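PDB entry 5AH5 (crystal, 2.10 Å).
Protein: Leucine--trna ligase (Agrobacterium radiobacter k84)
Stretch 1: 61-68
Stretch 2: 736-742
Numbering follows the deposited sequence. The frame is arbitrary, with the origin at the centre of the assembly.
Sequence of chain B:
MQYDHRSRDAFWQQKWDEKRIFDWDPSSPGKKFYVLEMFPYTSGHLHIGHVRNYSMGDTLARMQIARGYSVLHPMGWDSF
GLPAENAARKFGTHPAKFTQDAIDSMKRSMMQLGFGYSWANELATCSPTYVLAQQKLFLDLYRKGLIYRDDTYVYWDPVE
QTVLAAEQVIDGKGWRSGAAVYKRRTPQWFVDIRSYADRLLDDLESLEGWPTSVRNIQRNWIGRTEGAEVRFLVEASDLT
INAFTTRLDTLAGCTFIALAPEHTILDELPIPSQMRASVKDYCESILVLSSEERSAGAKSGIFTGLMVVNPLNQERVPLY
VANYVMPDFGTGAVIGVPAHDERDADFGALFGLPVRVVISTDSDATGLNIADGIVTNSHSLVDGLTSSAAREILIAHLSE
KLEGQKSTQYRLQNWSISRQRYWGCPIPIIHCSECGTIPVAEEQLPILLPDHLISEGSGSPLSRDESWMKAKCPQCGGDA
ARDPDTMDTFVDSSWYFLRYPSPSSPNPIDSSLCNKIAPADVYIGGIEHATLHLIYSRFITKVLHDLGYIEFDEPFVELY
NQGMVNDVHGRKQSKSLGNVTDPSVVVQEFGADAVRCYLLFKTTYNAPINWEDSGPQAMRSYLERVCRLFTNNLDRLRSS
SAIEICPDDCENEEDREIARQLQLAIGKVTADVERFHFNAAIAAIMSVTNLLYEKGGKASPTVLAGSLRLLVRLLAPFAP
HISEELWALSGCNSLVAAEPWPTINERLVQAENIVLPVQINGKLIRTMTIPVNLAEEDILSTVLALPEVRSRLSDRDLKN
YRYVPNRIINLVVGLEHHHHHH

Stretch 1, residues 61-68: ARMQIARG
Stretch 2, residues 736-742: VAAEPWP

The indole of Trp741 lies against the last turn of a helix, with one ring face covered by methylene carbons of Met63 and Arg67. Met63 CG sits 3.6 Å from the centroid of the six-membered ring of Trp741, only 6° off the normal, and Arg67 CD sits 4.2 Å from the five-membered centroid, 28° off; both are CH-pi contacts. Met63 SD, 3.7 Å from Trp741 CZ2, approaches obliquely.

Residues 61-66 are helical (phi/psi near -60/-40), and Arg67 (-84/12) is the first to leave. Gly68 follows at 86/-3, a positive phi that favours glycine. The partner runs as a 3-10 segment over 736-738, then extends through Glu739 (-88/138), Pro740 (-50/142), Trp741 (-67/145) and Pro742 (-64/150).

Register is set at Ala66 and Trp741, whose CA atoms are 4.6 Å apart and whose CA-to-CB bonds both point toward the other stretch, bringing Ala66 CB to 3.7 Å from Trp741 CB. Near the helix end, Ala66 O accepts a hydrogen bond from Trp741 N (2.8 Å, 148° at the hydrogen) and a CA-H...O contact from Pro740 CA (3.4 Å, 141°). Ala66 CB also packs 3.6 Å from Glu739 O.

Trp741 is t (chi1 -178°, chi2 -114°). Met63 is t, t, p. Arg67 has chi1 m (-72°), which places its CG 3.4 Å from Trp741 CD1; chi2 t then sets CD over the ring, and chi3 p with chi4 -144° orients the guanidinium. Arg67 NH1 donates to Gln64 OE1 at 2.8 Å, tying its end back to the helix; Gln64 is m, m with chi3 67°.

Farther along, one water donates to Arg62 O (2.7 Å from the water oxygen) and to Ala737 O (2.8 Å), bridging the two backbones. Arg62 (m, t, t, chi4 -91°) brings NH1 to 4.3 Å from Ala737 CB, which lies at the guanidinium edge.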

# COMPACT_ATOMS: atom_id res chain seq x y z
N ALA B 61 -14.13 4.24 -8.12
CA ALA B 61 -15.00 5.15 -7.40
C ALA B 61 -16.23 5.51 -8.25
O ALA B 61 -17.31 5.52 -7.74
CB ALA B 61 -14.25 6.42 -7.00
N ARG B 62 -16.03 5.85 -9.52
CA ARG B 62 -17.11 6.21 -10.38
C ARG B 62 -18.16 5.08 -10.52
O ARG B 62 -19.34 5.33 -10.54
CB ARG B 62 -16.58 6.54 -11.78
CG ARG B 62 -15.95 7.92 -11.86
CD ARG B 62 -15.33 8.12 -13.22
NE ARG B 62 -14.69 9.40 -13.36
CZ ARG B 62 -15.24 10.52 -13.81
NH1 ARG B 62 -16.50 10.59 -14.18
NH2 ARG B 62 -14.48 11.60 -13.90
N MET B 63 -17.69 3.84 -10.55
CA MET B 63 -18.59 2.72 -10.63
C MET B 63 -19.35 2.64 -9.31
O MET B 63 -20.55 2.39 -9.32
CB MET B 63 -17.87 1.39 -10.88
CG MET B 63 -18.90 0.36 -11.26
SD MET B 63 -18.20 -1.23 -11.46
CE MET B 63 -17.71 -1.90 -9.89
N GLN B 64 -18.65 2.76 -8.18
CA GLN B 64 -19.29 2.55 -6.89
C GLN B 64 -20.28 3.65 -6.63
O GLN B 64 -21.35 3.39 -6.11
CB GLN B 64 -18.33 2.42 -5.74
CG GLN B 64 -17.37 1.27 -5.82
CD GLN B 64 -18.09 -0.06 -5.72
OE1 GLN B 64 -18.84 -0.42 -6.61
NE2 GLN B 64 -17.81 -0.80 -4.68
N ILE B 65 -20.00 4.84 -7.11
CA ILE B 65 -20.99 5.89 -7.06
C ILE B 65 -22.26 5.56 -7.88
O ILE B 65 -23.38 5.75 -7.41
CB ILE B 65 -20.41 7.21 -7.53
CG1 ILE B 65 -19.38 7.72 -6.49
CG2 ILE B 65 -21.51 8.23 -7.81
CD1 ILE B 65 -18.54 8.89 -6.92
N ALA B 66 -22.08 5.18 -9.12
CA ALA B 66 -23.21 4.71 -9.94
C ALA B 66 -23.99 3.58 -9.31
O ALA B 66 -25.20 3.49 -9.55
CB ALA B 66 -22.77 4.32 -11.35
N ARG B 67 -23.34 2.74 -8.51
CA ARG B 67 -24.00 1.64 -7.85
C ARG B 67 -24.69 2.01 -6.54
O ARG B 67 -25.02 1.10 -5.77
CB ARG B 67 -23.04 0.47 -7.62
CG ARG B 67 -22.71 -0.28 -8.93
CD ARG B 67 -21.55 -1.20 -8.75
NE ARG B 67 -21.98 -2.42 -8.19
CZ ARG B 67 -21.35 -3.19 -7.32
NH1 ARG B 67 -20.14 -2.92 -6.81
NH2 ARG B 67 -21.93 -4.32 -6.99
N GLY B 68 -24.84 3.31 -6.27
CA GLY B 68 -25.54 3.79 -5.05
C GLY B 68 -24.71 3.90 -3.76
O GLY B 68 -25.24 4.37 -2.73
N VAL B 736 -24.24 10.83 -17.51
CA VAL B 736 -24.18 9.38 -17.33
C VAL B 736 -23.53 9.06 -16.03
O VAL B 736 -23.82 8.01 -15.44
CB VAL B 736 -23.26 8.54 -18.30
CG1 VAL B 736 -23.98 7.30 -18.71
CG2 VAL B 736 -22.64 9.28 -19.47
N ALA B 737 -22.58 9.90 -15.60
CA ALA B 737 -21.89 9.69 -14.32
C ALA B 737 -22.88 9.66 -13.14
O ALA B 737 -22.59 8.97 -12.14
CB ALA B 737 -20.76 10.74 -14.09
N ALA B 738 -24.03 10.34 -13.27
CA ALA B 738 -25.07 10.32 -12.23
C ALA B 738 -26.16 9.29 -12.47
O ALA B 738 -27.08 9.23 -11.70
CB ALA B 738 -25.73 11.68 -12.09
N GLU B 739 -26.02 8.44 -13.46
CA GLU B 739 -27.09 7.48 -13.81
C GLU B 739 -26.83 6.25 -12.95
O GLU B 739 -25.70 5.90 -12.74
CB GLU B 739 -27.03 7.21 -15.31
CG GLU B 739 -28.20 6.45 -15.90
CD GLU B 739 -29.53 7.21 -15.89
OE1 GLU B 739 -29.58 8.43 -16.14
OE2 GLU B 739 -30.55 6.53 -15.68
N PRO B 740 -27.88 5.64 -12.36
CA PRO B 740 -27.66 4.35 -11.71
C PRO B 740 -26.92 3.32 -12.61
O PRO B 740 -27.12 3.29 -13.84
CB PRO B 740 -29.08 3.85 -11.33
CG PRO B 740 -29.99 4.97 -11.62
CD PRO B 740 -29.29 6.00 -12.49
N TRP B 741 -26.04 2.54 -12.00
CA TRP B 741 -25.23 1.60 -12.73
C TRP B 741 -26.17 0.49 -13.29
O TRP B 741 -27.14 0.12 -12.64
CB TRP B 741 -24.25 0.97 -11.79
CG TRP B 741 -23.29 -0.02 -12.39
CD1 TRP B 741 -23.24 -1.36 -12.12
CD2 TRP B 741 -22.16 0.27 -13.24
NE1 TRP B 741 -22.19 -1.93 -12.80
CE2 TRP B 741 -21.54 -0.96 -13.53
CE3 TRP B 741 -21.68 1.42 -13.87
CZ2 TRP B 741 -20.41 -1.06 -14.37
CZ3 TRP B 741 -20.57 1.32 -14.73
CH2 TRP B 741 -19.95 0.08 -14.96
N PRO B 742 -25.88 -0.04 -14.49
CA PRO B 742 -26.78 -1.07 -14.99
C PRO B 742 -26.80 -2.30 -14.13
O PRO B 742 -25.77 -2.69 -13.50
CB PRO B 742 -26.18 -1.43 -16.35
CG PRO B 742 -25.30 -0.30 -16.71
CD PRO B 742 -24.81 0.29 -15.43
O HOH W 1 -20.20 7.59 -11.73